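Local structure of RabGAP/TBC protein (Chlamydomonas reinhardtii, 4P17) at residues 91-94 / 95-99; 72-75 / 76-80; 270-273 / 274-277. The protein probably acts as a GTPase-activating protein for Rab GTPases in the flagellum, although its function has not been established. All coordinates share one frame; numbering follows the deposited sequence.

Contact 1 of 3, residues 91-94 / 95-99; sequences AANY and YSIMV
Met98 lies across one face of the Tyr94 ring, one helical turn further on, and the pair shows how a methionine can offer both its methylene and its sulfur to an aromatic neighbour. CG sits over the ring, 4.0 Å from Met98 CG to the centroid of Tyr94 in a CH-pi contact, and its nearest ring atom is CE2, with Tyr94 CE2 to Met98 CG at 3.5 Å. The sulfur follows obliquely, Met98 SD lying 4.5 Å from the centroid of the Tyr94 ring in a Met-aromatic contact, and its closest approach is to the phenol end, 3.8 Å from Met98 SD to Tyr94 OH. The torsions explain the fit: Tyr94 holds CG anti to its own N (chi1 -176°), while the first two torsions of Met98 place the sulfur and the third turns its methyl CE toward CE1 and CZ of the ring.

Asn93 and Ile97 meet at the same spacing of four residues. The amide of Asn93 is met by the end of the isoleucine chain, Ile97 CD1 lying 3.4 Å from Asn93 ND2. Asn93 occupies the N-cap position, yet it is its backbone carbonyl that is gripped twice: Ile97 N donates in the carbonyl plane, and Ser96 OG donates to Asn93 O at 2.7 Å from a position tilted 31° out of that plane. Met98 N then donates to Tyr94 O at 2.9 Å, continuing the helical ladder after the type I turn from Ala91 to Tyr94.

Helix 94-102 begins here, near the surface. Tyr94 OH is hydrogen-bonded to His144 ND1 and Met98 touches the same histidine, so this flank lies against the end of helix 128-144. Tyr95 packs on Val137 and Ala140 of that helix and meets Phe173 of helix 169-183.

Contact 2 of 3, residues 72-75 / 76-80; sequences LRNW and VWMET
Trp77 spreads the face of its indole against the aliphatic chain of Arg73, a CH-pi contact along helix 73-80. Arg73 CB stands over the five-membered ring, 4.0 Å from Arg73 CB to the Trp77 centroid and only 16° off the ring normal. The extended chain then runs on past the benzo ring, with Arg73 CD 3.5 Å from Trp77 CZ2. The guanidinium plane ends up turned 39° from the indole.

Apolar contacts gather round Val76. Trp75 meets its neighbour obliquely, Val76 CG2 lying 3.6 Å from Trp75 CE3; with CG2 beside the backbone N, that methyl also faces back toward Leu72.

A polar atom meets a methylene on another side of the helix, where the Asn74 amide oxygen comes up against Met78, at 3.1 Å between Asn74 OD1 and Met78 CG.

The backbone bonds form the usual i to i+4 series. Val76 N to Leu72 O is nearly straight at the hydrogen (176°), Trp77 N reaches Arg73 O at 2.7 Å, and Met78 N follows to Asn74 O; the next, Glu79 N to Trp75 O at 3.5 Å, is weak.

Polar bonds of the side chains reach other helices. Asp251 receives a salt bridge from Arg73 NH2 and a hydrogen bond from Trp77 NE1, so one carboxylate ties both members of the pair to helix 243-256. With Trp77 replaced by an alanine, the arginine chain would be likely to lose its aromatic backing and Asp251 the indole donor. Such a partly buried helix, with Val76 and Leu72 against Trp44 of helix 27-50 and Met78 against helix 169-183, is in keeping with the all-helical TBC fold.

Contact 3 of 3, residues 270-273 / 274-277; sequences KIYE and DNML
The Tyr272 ring and the Asn275 amide are the two flat groups that meet here, and their planes stand 66° apart. Asn275 OD1 approaches the ring obliquely, 4.0 Å from Tyr272 CD1, while one face of the phenol carries Ile271 CG2 toward its rim. Asn275 directs its amide back toward Tyr272 because CG lies anti to the carbonyl carbon (chi1 -51°), which brings Asn275 OD1 to 3.5 Å from Tyr272 CA; the backbone itself sets Asn275 CB near Tyr272 O.

Met276, bent at its last torsion, brings its methyl against the Tyr272 backbone carbonyl, with Met276 CE 3.4 Å from Tyr272 O, and against Tyr272 CB. In a separate pair the extended Glu273 chain crosses Leu277, Glu273 CG lying 4.0 Å from Leu277 CD1; both residues also touch Arg213 of helix 212-221. Tyr272 and Met276 share Met289 of helix 282-294 as a neighbour.

The chain leaves helical geometry at Tyr272 between helix 259-271 and helix 273-277, and Tyr272 takes the N-cap position of the second. Its O accepts from Met276 N at 3.0 Å, and Leu277 N donates to Glu273 O in the following step. Two waters bridge the junction. One donates to Ile271 O and accepts from Asp274 N at 2.8 Å; the other also donates to Ile271 O and, weakly, to Asn275 OD1. The chemistry thus implies a hydrated kink, in which solvent joins the last carbonyl of one helix to the opening of the next while apolar chains pack beneath it.

Along the chain the order is contact 2, contact 1, contact 3, each confined to a single run of residues and all within the Rab-GTPase-TBC domain. Contact 2, on helix 73-80, lies nearest the middle of the molecule. Contact 1, at the start of helix 94-102, is centred about 21 Å from it, with nearest atoms about 10 Å apart. Contact 3, where helix 259-271 gives way to helix 273-277, is about 34 Å from contact 2 and about 47 Å from contact 1, centre to centre. The three are thus separate local contacts that do not touch: contacts 1 and 2 share helix 169-183 as a neighbour, while contact 3 lies on the far side of the chain's centre.

Contact 1 of 3, residues 91-94 / 95-99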
ATOM      1  N   ALA A  91      11.056 -13.493  20.875  1.00 31.29           N
ATOM      2  CA  ALA A  91      11.192 -14.945  20.948  1.00 24.95           C
ATOM      3  C   ALA A  91      10.477 -15.578  19.761  1.00 21.67           C
ATOM      4  O   ALA A  91       9.565 -14.974  19.195  1.00 18.20           O
ATOM      5  CB  ALA A  91      10.632 -15.473  22.266  1.00 27.21           C
ATOM      6  N   ALA A  92      10.872 -16.791  19.386  1.00 18.05           N
ATOM      7  CA  ALA A  92      10.353 -17.420  18.158  1.00 16.89           C
ATOM      8  C   ALA A  92       8.869 -17.757  18.249  1.00 21.26           C
ATOM      9  O   ALA A  92       8.190 -17.898  17.229  1.00 22.09           O
ATOM     10  CB  ALA A  92      11.145 -18.665  17.826  1.00 24.49           C
ATOM     11  N   ASN A  93       8.363 -17.886  19.473  1.00 24.03           N
ATOM     12  CA  ASN A  93       6.965 -18.264  19.679  1.00 26.05           C
ATOM     13  C   ASN A  93       6.096 -17.038  19.922  1.00 22.79           C
ATOM     14  O   ASN A  93       4.939 -17.170  20.303  1.00 23.15           O
ATOM     15  CB  ASN A  93       6.827 -19.232  20.863  1.00 22.69           C
ATOM     16  CG  ASN A  93       7.216 -18.602  22.172  1.00 26.82           C
ATOM     17  OD1 ASN A  93       7.873 -17.560  22.200  1.00 32.39           O
ATOM     18  ND2 ASN A  93       6.816 -19.234  23.283  1.00 29.66           N
ATOM     19  N   TYR A  94       6.660 -15.851  19.703  1.00 24.32           N
ATOM     20  CA  TYR A  94       5.991 -14.610  20.087  1.00 18.22           C
ATOM     21  C   TYR A  94       4.695 -14.390  19.323  1.00 18.09           C
ATOM     22  O   TYR A  94       3.670 -14.095  19.927  1.00 16.76           O
ATOM     23  CB  TYR A  94       6.927 -13.404  19.895  1.00 18.57           C
ATOM     24  CG  TYR A  94       6.343 -12.090  20.366  1.00 17.53           C
ATOM     25  CD1 TYR A  94       6.413 -11.702  21.698  1.00 18.94           C
ATOM     26  CD2 TYR A  94       5.718 -11.231  19.463  1.00 13.41           C
ATOM     27  CE1 TYR A  94       5.878 -10.498  22.123  1.00 16.76           C
ATOM     28  CE2 TYR A  94       5.183 -10.038  19.865  1.00 11.79           C
ATOM     29  CZ  TYR A  94       5.268  -9.669  21.199  1.00 17.11           C
ATOM     30  OH  TYR A  94       4.754  -8.474  21.574  1.00 19.05           O
ATOM     31  N   TYR A  95       4.723 -14.531  18.004  1.00 18.78           N
ATOM     32  CA  TYR A  95       3.515 -14.314  17.229  1.00 17.94           C
ATOM     33  C   TYR A  95       2.408 -15.266  17.717  1.00 14.14           C
ATOM     34  O   TYR A  95       1.285 -14.847  17.971  1.00 20.38           O
ATOM     35  CB  TYR A  95       3.786 -14.485  15.712  1.00 17.35           C
ATOM     36  CG  TYR A  95       2.515 -14.484  14.908  1.00 15.84           C
ATOM     37  CD1 TYR A  95       1.714 -13.345  14.829  1.00 11.81           C
ATOM     38  CD2 TYR A  95       2.079 -15.647  14.255  1.00 17.78           C
ATOM     39  CE1 TYR A  95       0.507 -13.362  14.109  1.00 16.79           C
ATOM     40  CE2 TYR A  95       0.880 -15.665  13.540  1.00 15.70           C
ATOM     41  CZ  TYR A  95       0.110 -14.518  13.467  1.00 17.84           C
ATOM     42  OH  TYR A  95      -1.060 -14.535  12.761  1.00 13.21           O
ATOM     43  N   SER A  96       2.736 -16.539  17.894  1.00 26.59           N
ATOM     44  CA  SER A  96       1.735 -17.519  18.313  1.00 22.69           C
ATOM     45  C   SER A  96       1.140 -17.165  19.682  1.00 18.43           C
ATOM     46  O   SER A  96      -0.049 -17.402  19.921  1.00 17.89           O
ATOM     47  CB  SER A  96       2.347 -18.920  18.340  1.00 25.00           C
ATOM     48  OG  SER A  96       3.214 -19.073  19.444  1.00 22.26           O
ATOM     49  N   ILE A  97       1.955 -16.575  20.561  1.00 16.16           N
ATOM     50  CA  ILE A  97       1.468 -16.116  21.867  1.00 16.31           C
ATOM     51  C   ILE A  97       0.497 -14.960  21.667  1.00 13.57           C
ATOM     52  O   ILE A  97      -0.549 -14.903  22.294  1.00 12.23           O
ATOM     53  CB  ILE A  97       2.614 -15.667  22.801  1.00 17.36           C
ATOM     54  CG1 ILE A  97       3.414 -16.882  23.281  1.00 25.25           C
ATOM     55  CG2 ILE A  97       2.065 -14.945  24.034  1.00 16.55           C
ATOM     56  CD1 ILE A  97       4.751 -16.545  23.887  1.00 23.59           C
ATOM     57  N   MET A  98       0.855 -14.027  20.786  1.00 13.43           N
ATOM     58  CA  MET A  98      -0.050 -12.939  20.425  1.00 10.67           C
ATOM     59  C   MET A  98      -1.366 -13.392  19.722  1.00  9.28           C
ATOM     60  O   MET A  98      -2.430 -12.836  19.969  1.00 10.27           O
ATOM     61  CB  MET A  98       0.721 -11.948  19.540  1.00  9.30           C
ATOM     62  CG  MET A  98       1.894 -11.273  20.241  1.00 15.95           C
ATOM     63  SD  MET A  98       1.375 -10.297  21.670  1.00 18.14           S
ATOM     64  CE  MET A  98       1.990 -11.333  22.992  1.00 32.54           C
ATOM     65  N   VAL A  99      -1.291 -14.405  18.880  1.00 12.51           N
ATOM     66  CA  VAL A  99      -2.493 -14.957  18.249  1.00 17.17           C
ATOM     67  C   VAL A  99      -3.425 -15.498  19.316  1.00 14.75           C
ATOM     68  O   VAL A  99      -4.581 -15.139  19.358  1.00 13.25           O
ATOM     69  CB  VAL A  99      -2.144 -16.065  17.224  1.00 21.42           C
ATOM     70  CG1 VAL A  99      -3.412 -16.742  16.670  1.00 14.66           C
ATOM     71  CG2 VAL A  99      -1.368 -15.470  16.091  1.00 13.80           C
TER

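Contact 2 of 3, residues 72-75 / 76-80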
ATOM      1  N   LEU A  72       9.851 -11.769  -5.051  1.00  2.11           N
ATOM      2  CA  LEU A  72      10.800 -11.313  -4.041  1.00  8.27           C
ATOM      3  C   LEU A  72      10.253 -10.332  -3.043  1.00  4.22           C
ATOM      4  O   LEU A  72      11.024  -9.779  -2.270  1.00  5.55           O
ATOM      5  CB  LEU A  72      12.024 -10.658  -4.707  1.00  6.29           C
ATOM      6  CG  LEU A  72      12.881 -11.598  -5.558  1.00 12.49           C
ATOM      7  CD1 LEU A  72      14.122 -10.867  -6.062  1.00 14.50           C
ATOM      8  CD2 LEU A  72      13.309 -12.824  -4.735  1.00  5.62           C
ATOM      9  N   ARG A  73       8.951 -10.048  -3.043  1.00  5.31           N
ATOM     10  CA  ARG A  73       8.552  -8.959  -2.184  1.00  3.77           C
ATOM     11  C   ARG A  73       8.696  -9.408  -0.723  1.00 10.37           C
ATOM     12  O   ARG A  73       9.067  -8.620   0.104  1.00  8.63           O
ATOM     13  CB  ARG A  73       7.169  -8.471  -2.521  1.00  5.47           C
ATOM     14  CG  ARG A  73       7.195  -7.629  -3.731  1.00  4.36           C
ATOM     15  CD  ARG A  73       5.807  -7.155  -4.165  1.00  5.75           C
ATOM     16  NE  ARG A  73       5.949  -6.006  -5.040  1.00  3.99           N
ATOM     17  CZ  ARG A  73       5.393  -5.855  -6.226  1.00  3.31           C
ATOM     18  NH1 ARG A  73       4.525  -6.749  -6.731  1.00  6.33           N
ATOM     19  NH2 ARG A  73       5.661  -4.754  -6.909  1.00  9.15           N
ATOM     20  N   ASN A  74       8.445 -10.678  -0.422  1.00  8.99           N
ATOM     21  CA  ASN A  74       8.620 -11.139   0.959  1.00  7.27           C
ATOM     22  C   ASN A  74      10.077 -10.888   1.350  1.00  9.15           C
ATOM     23  O   ASN A  74      10.330 -10.255   2.343  1.00  7.20           O
ATOM     24  CB  ASN A  74       8.214 -12.619   1.094  1.00 13.35           C
ATOM     25  CG  ASN A  74       8.108 -13.080   2.548  1.00 17.76           C
ATOM     26  OD1 ASN A  74       8.777 -12.565   3.412  1.00 21.97           O
ATOM     27  ND2 ASN A  74       7.274 -14.076   2.800  1.00 15.41           N
ATOM     28  N   TRP A  75      11.013 -11.330   0.520  1.00  5.33           N
ATOM     29  CA  TRP A  75      12.448 -11.170   0.792  1.00  6.43           C
ATOM     30  C   TRP A  75      12.837  -9.699   1.025  1.00  9.11           C
ATOM     31  O   TRP A  75      13.460  -9.331   2.038  1.00 10.23           O
ATOM     32  CB  TRP A  75      13.269 -11.764  -0.375  1.00 10.12           C
ATOM     33  CG  TRP A  75      14.745 -11.717  -0.168  1.00  9.18           C
ATOM     34  CD1 TRP A  75      15.443 -12.239   0.876  1.00 15.60           C
ATOM     35  CD2 TRP A  75      15.722 -11.123  -1.047  1.00  7.74           C
ATOM     36  NE1 TRP A  75      16.794 -12.010   0.709  1.00 19.19           N
ATOM     37  CE2 TRP A  75      16.986 -11.322  -0.461  1.00 15.08           C
ATOM     38  CE3 TRP A  75      15.644 -10.457  -2.260  1.00  8.98           C
ATOM     39  CZ2 TRP A  75      18.159 -10.872  -1.061  1.00 17.00           C
ATOM     40  CZ3 TRP A  75      16.796  -9.997  -2.842  1.00 12.86           C
ATOM     41  CH2 TRP A  75      18.037 -10.212  -2.253  1.00 12.38           C
ATOM     42  N   VAL A  76      12.488  -8.852   0.069  1.00  8.66           N
ATOM     43  CA  VAL A  76      12.886  -7.452   0.130  1.00  5.50           C
ATOM     44  C   VAL A  76      12.104  -6.649   1.165  1.00  6.93           C
ATOM     45  O   VAL A  76      12.682  -5.874   1.899  1.00  7.00           O
ATOM     46  CB  VAL A  76      12.707  -6.782  -1.243  1.00  4.92           C
ATOM     47  CG1 VAL A  76      13.109  -5.323  -1.195  1.00 11.51           C
ATOM     48  CG2 VAL A  76      13.509  -7.524  -2.306  1.00  8.02           C
ATOM     49  N   TRP A  77      10.779  -6.774   1.177  1.00  5.20           N
ATOM     50  CA  TRP A  77       9.997  -5.994   2.120  1.00  6.77           C
ATOM     51  C   TRP A  77      10.363  -6.270   3.555  1.00  4.31           C
ATOM     52  O   TRP A  77      10.421  -5.365   4.362  1.00  7.65           O
ATOM     53  CB  TRP A  77       8.528  -6.275   1.976  1.00  1.94           C
ATOM     54  CG  TRP A  77       7.903  -5.707   0.774  1.00  3.95           C
ATOM     55  CD1 TRP A  77       8.511  -4.970  -0.216  1.00  4.97           C
ATOM     56  CD2 TRP A  77       6.526  -5.822   0.405  1.00  5.21           C
ATOM     57  NE1 TRP A  77       7.586  -4.639  -1.187  1.00  2.04           N
ATOM     58  CE2 TRP A  77       6.368  -5.163  -0.827  1.00  3.93           C
ATOM     59  CE3 TRP A  77       5.425  -6.461   0.971  1.00  5.58           C
ATOM     60  CZ2 TRP A  77       5.133  -5.082  -1.470  1.00  7.45           C
ATOM     61  CZ3 TRP A  77       4.206  -6.387   0.329  1.00  9.24           C
ATOM     62  CH2 TRP A  77       4.065  -5.694  -0.880  1.00  5.42           C
ATOM     63  N   MET A  78      10.519  -7.543   3.875  1.00  4.84           N
ATOM     64  CA  MET A  78      10.747  -7.934   5.266  1.00  4.71           C
ATOM     65  C   MET A  78      12.092  -7.402   5.756  1.00 11.94           C
ATOM     66  O   MET A  78      12.238  -7.050   6.922  1.00  8.22           O
ATOM     67  CB  MET A  78      10.675  -9.433   5.433  1.00  6.16           C
ATOM     68  CG  MET A  78       9.278 -10.045   5.223  1.00 13.07           C
ATOM     69  SD  MET A  78       7.982  -9.493   6.352  1.00 12.43           S
ATOM     70  CE  MET A  78       8.538 -10.215   7.899  1.00  8.55           C
ATOM     71  N   GLU A  79      13.057  -7.303   4.854  1.00  7.76           N
ATOM     72  CA  GLU A  79      14.356  -6.716   5.208  1.00  9.98           C
ATOM     73  C   GLU A  79      14.354  -5.172   5.210  1.00  8.84           C
ATOM     74  O   GLU A  79      14.686  -4.539   6.216  1.00 11.69           O
ATOM     75  CB  GLU A  79      15.434  -7.223   4.240  1.00 17.22           C
ATOM     76  CG  GLU A  79      16.839  -6.671   4.506  1.00 20.81           C
ATOM     77  CD  GLU A  79      17.399  -7.110   5.839  1.00 28.25           C
ATOM     78  OE1 GLU A  79      16.836  -8.047   6.449  1.00 20.83           O
ATOM     79  OE2 GLU A  79      18.398  -6.510   6.285  1.00 26.12           O
ATOM     80  N   THR A  80      13.969  -4.540   4.103  1.00  8.89           N
ATOM     81  CA  THR A  80      14.011  -3.077   4.081  1.00  5.28           C
ATOM     82  C   THR A  80      13.061  -2.419   5.105  1.00  9.72           C
ATOM     83  O   THR A  80      13.347  -1.334   5.582  1.00  9.13           O
ATOM     84  CB  THR A  80      13.670  -2.510   2.676  1.00 13.82           C
ATOM     85  OG1 THR A  80      12.351  -2.905   2.295  1.00  8.78           O
ATOM     86  CG2 THR A  80      14.617  -3.017   1.641  1.00  6.48           C
TER

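Contact 3 of 3, residues 270-273 / 274-277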
ATOM      1  N   LYS A 270      -1.730  14.602 -10.801  1.00  7.06           N
ATOM      2  CA  LYS A 270      -1.098  15.098 -12.016  1.00  5.83           C
ATOM      3  C   LYS A 270      -1.608  14.337 -13.229  1.00  7.91           C
ATOM      4  O   LYS A 270      -1.950  14.910 -14.274  1.00  7.74           O
ATOM      5  CB  LYS A 270       0.417  14.972 -11.902  1.00  7.87           C
ATOM      6  CG  LYS A 270       1.207  15.575 -13.025  1.00 16.29           C
ATOM      7  CD  LYS A 270       2.636  15.802 -12.576  1.00 12.37           C
ATOM      8  CE  LYS A 270       3.646  15.365 -13.628  1.00 32.77           C
ATOM      9  NZ  LYS A 270       3.347  15.879 -14.988  1.00 36.37           N
ATOM     10  N   ILE A 271      -1.653  13.024 -13.085  1.00 10.81           N
ATOM     11  CA  ILE A 271      -1.970  12.131 -14.198  1.00  7.75           C
ATOM     12  C   ILE A 271      -3.430  12.333 -14.650  1.00 14.50           C
ATOM     13  O   ILE A 271      -3.742  12.301 -15.849  1.00 12.02           O
ATOM     14  CB  ILE A 271      -1.682  10.667 -13.748  1.00  8.05           C
ATOM     15  CG1 ILE A 271      -0.176  10.429 -13.717  1.00 11.94           C
ATOM     16  CG2 ILE A 271      -2.339   9.662 -14.656  1.00  7.94           C
ATOM     17  CD1 ILE A 271       0.266   9.089 -13.079  1.00  9.15           C
ATOM     18  N   TYR A 272      -4.330  12.564 -13.696  1.00 10.33           N
ATOM     19  CA  TYR A 272      -5.754  12.682 -14.015  1.00  6.33           C
ATOM     20  C   TYR A 272      -6.219  14.131 -13.930  1.00 13.38           C
ATOM     21  O   TYR A 272      -7.405  14.385 -13.856  1.00 14.20           O
ATOM     22  CB  TYR A 272      -6.574  11.808 -13.078  1.00 10.22           C
ATOM     23  CG  TYR A 272      -6.318  10.379 -13.364  1.00  7.55           C
ATOM     24  CD1 TYR A 272      -6.863   9.777 -14.492  1.00 19.19           C
ATOM     25  CD2 TYR A 272      -5.464   9.641 -12.568  1.00  9.87           C
ATOM     26  CE1 TYR A 272      -6.595   8.450 -14.793  1.00 18.55           C
ATOM     27  CE2 TYR A 272      -5.188   8.318 -12.863  1.00 12.25           C
ATOM     28  CZ  TYR A 272      -5.756   7.733 -13.972  1.00 19.50           C
ATOM     29  OH  TYR A 272      -5.480   6.426 -14.274  1.00 19.14           O
ATOM     30  N   GLU A 273      -5.274  15.066 -13.956  1.00  9.16           N
ATOM     31  CA  GLU A 273      -5.615  16.483 -13.845  1.00  8.66           C
ATOM     32  C   GLU A 273      -6.570  16.936 -14.954  1.00 13.76           C
ATOM     33  O   GLU A 273      -7.588  17.578 -14.678  1.00 11.85           O
ATOM     34  CB  GLU A 273      -4.370  17.363 -13.887  1.00 13.56           C
ATOM     35  CG  GLU A 273      -4.723  18.822 -13.638  1.00  9.20           C
ATOM     36  CD  GLU A 273      -3.553  19.773 -13.813  1.00 15.63           C
ATOM     37  OE1 GLU A 273      -2.571  19.433 -14.529  1.00 17.58           O
ATOM     38  OE2 GLU A 273      -3.623  20.878 -13.228  1.00 23.67           O
ATOM     39  N   ASP A 274      -6.214  16.631 -16.201  1.00 12.66           N
ATOM     40  CA  ASP A 274      -7.033  17.009 -17.350  1.00 31.37           C
ATOM     41  C   ASP A 274      -8.476  16.553 -17.125  1.00 22.14           C
ATOM     42  O   ASP A 274      -9.436  17.308 -17.346  1.00 21.01           O
ATOM     43  CB  ASP A 274      -6.443  16.401 -18.628  1.00 35.40           C
ATOM     44  CG  ASP A 274      -7.361  16.524 -19.830  1.00 54.00           C
ATOM     45  OD1 ASP A 274      -8.381  15.804 -19.890  1.00 52.77           O
ATOM     46  OD2 ASP A 274      -7.036  17.323 -20.736  1.00 65.56           O
ATOM     47  N   ASN A 275      -8.608  15.321 -16.655  1.00 15.57           N
ATOM     48  CA  ASN A 275      -9.915  14.724 -16.352  1.00 22.50           C
ATOM     49  C   ASN A 275     -10.719  15.493 -15.287  1.00 30.02           C
ATOM     50  O   ASN A 275     -11.937  15.733 -15.448  1.00 18.61           O
ATOM     51  CB  ASN A 275      -9.718  13.282 -15.887  1.00 23.68           C
ATOM     52  CG  ASN A 275      -8.856  12.469 -16.848  1.00 38.77           C
ATOM     53  OD1 ASN A 275      -7.651  12.720 -17.014  1.00 24.62           O
ATOM     54  ND2 ASN A 275      -9.472  11.486 -17.479  1.00 30.27           N
ATOM     55  N   MET A 276     -10.040  15.854 -14.200  1.00 15.66           N
ATOM     56  CA  MET A 276     -10.683  16.538 -13.090  1.00  9.51           C
ATOM     57  C   MET A 276     -11.116  17.966 -13.448  1.00 14.39           C
ATOM     58  O   MET A 276     -12.124  18.453 -12.935  1.00 12.34           O
ATOM     59  CB  MET A 276      -9.748  16.574 -11.869  1.00 13.34           C
ATOM     60  CG  MET A 276      -9.845  15.327 -11.011  1.00 22.36           C
ATOM     61  SD  MET A 276      -8.674  15.310  -9.636  1.00 17.24           S
ATOM     62  CE  MET A 276      -7.156  15.156 -10.539  1.00 12.93           C
ATOM     63  N   LEU A 277     -10.378  18.628 -14.325  1.00 12.37           N
ATOM     64  CA  LEU A 277     -10.632  20.054 -14.553  1.00 15.70           C
ATOM     65  C   LEU A 277     -11.956  20.260 -15.273  1.00 21.37           C
ATOM     66  O   LEU A 277     -12.528  21.353 -15.217  1.00 19.08           O
ATOM     67  CB  LEU A 277      -9.513  20.700 -15.359  1.00 13.52           C
ATOM     68  CG  LEU A 277      -8.194  20.939 -14.622  1.00 11.05           C
ATOM     69  CD1 LEU A 277      -7.150  21.386 -15.616  1.00 18.98           C
ATOM     70  CD2 LEU A 277      -8.362  21.965 -13.501  1.00  7.67           C
TER
HETATM   71  O   HOH W   1      -3.993  15.243 -17.135  1.00 20.74           O
HETATM   72  O   HOH W   2      -4.774  13.124 -18.583  1.00 33.75           O